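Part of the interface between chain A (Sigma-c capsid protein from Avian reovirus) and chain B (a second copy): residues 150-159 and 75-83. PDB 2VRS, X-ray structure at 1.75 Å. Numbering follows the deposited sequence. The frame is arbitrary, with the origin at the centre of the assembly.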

# COMPACT_ATOMS: atom_id res chain seq x y z
N PRO A 150 -7.25 10.12 11.36
CA PRO A 150 -7.65 9.24 10.23
C PRO A 150 -7.51 9.97 8.89
O PRO A 150 -7.67 11.21 8.83
CB PRO A 150 -9.11 8.91 10.55
CG PRO A 150 -9.60 10.16 11.31
CD PRO A 150 -8.39 10.47 12.21
N SER A 151 -7.25 9.21 7.83
CA SER A 151 -7.31 9.80 6.48
C SER A 151 -8.73 10.29 6.15
O SER A 151 -9.74 9.85 6.74
CB SER A 151 -6.85 8.79 5.43
OG SER A 151 -7.81 7.77 5.32
N ALA A 152 -8.81 11.24 5.22
CA ALA A 152 -10.10 11.69 4.74
C ALA A 152 -10.95 10.48 4.25
O ALA A 152 -12.14 10.42 4.54
CB ALA A 152 -9.88 12.67 3.59
N GLY A 153 -10.33 9.53 3.56
CA GLY A 153 -11.06 8.35 3.04
C GLY A 153 -11.61 7.52 4.20
O GLY A 153 -12.78 7.16 4.23
N PHE A 154 -10.76 7.24 5.19
CA PHE A 154 -11.21 6.45 6.33
C PHE A 154 -12.37 7.11 7.10
O PHE A 154 -13.31 6.45 7.56
CB PHE A 154 -10.03 6.19 7.29
CG PHE A 154 -10.34 5.17 8.36
CD1 PHE A 154 -10.23 3.79 8.07
CD2 PHE A 154 -10.84 5.58 9.58
CE1 PHE A 154 -10.53 2.85 9.05
CE2 PHE A 154 -11.17 4.62 10.57
CZ PHE A 154 -11.02 3.26 10.28
N GLN A 155 -12.28 8.45 7.27
CA GLN A 155 -13.25 9.18 8.08
C GLN A 155 -14.66 9.10 7.55
O GLN A 155 -15.61 9.35 8.28
CB GLN A 155 -12.89 10.66 8.09
CG GLN A 155 -11.74 11.02 8.95
CD GLN A 155 -11.46 12.53 8.90
OE1 GLN A 155 -12.38 13.31 9.03
NE2 GLN A 155 -10.20 12.92 8.65
N ALA A 156 -14.78 8.75 6.26
CA ALA A 156 -16.09 8.72 5.59
C ALA A 156 -17.07 7.66 6.10
O ALA A 156 -18.25 7.73 5.77
CB ALA A 156 -15.92 8.60 4.07
N ALA A 157 -16.60 6.67 6.85
CA ALA A 157 -17.50 5.60 7.30
C ALA A 157 -17.28 5.27 8.77
O ALA A 157 -16.19 5.47 9.31
CB ALA A 157 -17.28 4.32 6.47
N SER A 158 -18.33 4.74 9.39
CA SER A 158 -18.21 4.08 10.69
C SER A 158 -17.24 2.91 10.58
O SER A 158 -17.05 2.34 9.49
CB SER A 158 -19.58 3.57 11.13
OG SER A 158 -20.46 4.67 11.36
N PHE A 159 -16.63 2.54 11.70
CA PHE A 159 -15.61 1.48 11.72
C PHE A 159 -15.76 0.60 12.96
O PHE A 159 -16.30 1.04 13.99
CB PHE A 159 -14.17 2.05 11.67
CG PHE A 159 -13.92 3.11 12.71
CD1 PHE A 159 -14.29 4.42 12.49
CD2 PHE A 159 -13.31 2.74 13.94
CE1 PHE A 159 -14.06 5.40 13.49
CE2 PHE A 159 -13.07 3.70 14.95
CZ PHE A 159 -13.44 5.02 14.73
N SER B 75 -1.23 6.60 0.65
CA SER B 75 -2.27 5.55 0.64
C SER B 75 -3.61 6.04 0.03
O SER B 75 -3.72 7.16 -0.50
CB SER B 75 -2.45 5.01 2.08
OG SER B 75 -2.81 6.10 2.88
N TYR B 76 -4.64 5.19 0.12
CA TYR B 76 -5.89 5.40 -0.66
C TYR B 76 -6.61 6.69 -0.34
O TYR B 76 -6.58 7.18 0.79
CB TYR B 76 -6.83 4.20 -0.43
CG TYR B 76 -7.38 4.10 0.99
CD1 TYR B 76 -8.57 4.73 1.32
CD2 TYR B 76 -6.75 3.30 1.97
CE1 TYR B 76 -9.14 4.62 2.60
CE2 TYR B 76 -7.33 3.18 3.26
CZ TYR B 76 -8.49 3.84 3.55
OH TYR B 76 -9.07 3.70 4.81
N SER B 77 -7.27 7.26 -1.36
CA SER B 77 -8.12 8.40 -1.20
C SER B 77 -9.61 8.02 -1.25
O SER B 77 -10.47 8.81 -0.86
CB SER B 77 -7.78 9.42 -2.31
OG SER B 77 -8.04 8.83 -3.58
N ALA B 78 -9.92 6.83 -1.76
CA ALA B 78 -11.33 6.43 -1.88
C ALA B 78 -12.05 6.43 -0.52
O ALA B 78 -11.46 6.03 0.51
CB ALA B 78 -11.42 5.01 -2.50
N GLU B 79 -13.32 6.82 -0.50
CA GLU B 79 -14.05 6.85 0.77
C GLU B 79 -14.32 5.41 1.26
O GLU B 79 -14.75 4.54 0.50
CB GLU B 79 -15.39 7.59 0.63
CG GLU B 79 -15.19 9.10 0.37
CD GLU B 79 -16.50 9.88 0.45
OE1 GLU B 79 -17.56 9.24 0.44
OE2 GLU B 79 -16.46 11.11 0.58
N ALA B 80 -14.06 5.19 2.55
CA ALA B 80 -14.46 3.94 3.17
C ALA B 80 -16.00 3.84 3.20
O ALA B 80 -16.71 4.85 3.09
CB ALA B 80 -13.89 3.87 4.60
N GLN B 81 -16.50 2.62 3.36
CA GLN B 81 -17.95 2.37 3.46
C GLN B 81 -18.19 1.27 4.48
O GLN B 81 -17.39 0.31 4.56
CB GLN B 81 -18.50 1.82 2.10
CG GLN B 81 -18.13 2.60 0.85
CD GLN B 81 -18.46 1.83 -0.43
OE1 GLN B 81 -17.56 1.47 -1.23
NE2 GLN B 81 -19.76 1.52 -0.59
N LEU B 82 -19.28 1.39 5.22
CA LEU B 82 -19.67 0.31 6.12
C LEU B 82 -20.99 -0.17 5.47
O LEU B 82 -22.03 0.52 5.57
CB LEU B 82 -19.87 0.78 7.55
CG LEU B 82 -20.29 -0.36 8.50
CD1 LEU B 82 -19.09 -1.35 8.64
CD2 LEU B 82 -20.70 0.25 9.86
N MET B 83 -20.90 -1.26 4.71
CA MET B 83 -22.08 -1.84 4.06
C MET B 83 -22.84 -2.71 5.03
O MET B 83 -22.22 -3.49 5.76
CB MET B 83 -21.66 -2.71 2.88
CG MET B 83 -20.87 -1.98 1.87
SD MET B 83 -20.32 -3.13 0.57
CE MET B 83 -19.89 -1.90 -0.53
O HOH W 1 -6.26 6.45 3.47
O HOH W 2 -7.80 9.45 2.21
O HOH W 3 -19.64 5.86 3.92

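Chain A contributes a short, weakly bonded helix at about 152-155 with its flanking loops; chain B runs past it as a loop that becomes a strand at 81-83. The nearest CA atoms are those of Gly A153 and Glu B79, 4.0 Å apart. Here the one direct hydrogen bond between the stretches forms: Ala B80 N donates to Gly A153 O over 2.9 Å, nearly straight at 175°. The same carbonyl also accepts from Ala A156 N at 3.3 Å. Glycine suits this position because Gly A153 CA sits 3.5 Å from Ala B78 O, in a CA-H...O contact; a CB would fall 2.6 Å from that same oxygen, a clash.

Three waters extend the polar contact. Water 1 links Ser A151 OG to Tyr B76 O, each at 2.8 Å, while water 2 accepts from Gly A153 N and donates to Tyr B76 O, both at 2.9 Å. Water 3 donates to Ala A156 O at 3.0 Å and Ala B80 O at 3.2 Å. Ser A151, in rotamer p, also caps the helix, its OG accepting from Phe A154 N at 3.0 Å.

The Tyr B76 side chain starts out sideways but brings its end closer to chain A: its OH reaches the edge of the Phe A154 ring, 3.5 Å from CD1, and is hydrogen-bonded elsewhere in the structure. Ala A157 CB and Ala B80 CB, both on buried residues, point across the interface and meet at 3.9 Å, and Ala A156 CB packs 3.6 Å from Glu B79 CB. Farther along, Leu B82 points toward chain A and lays CD2 3.7 Å from Ser A158 CB, a carbon-carbon contact. The contact buries 456 Å² between the stretches, both sides summed.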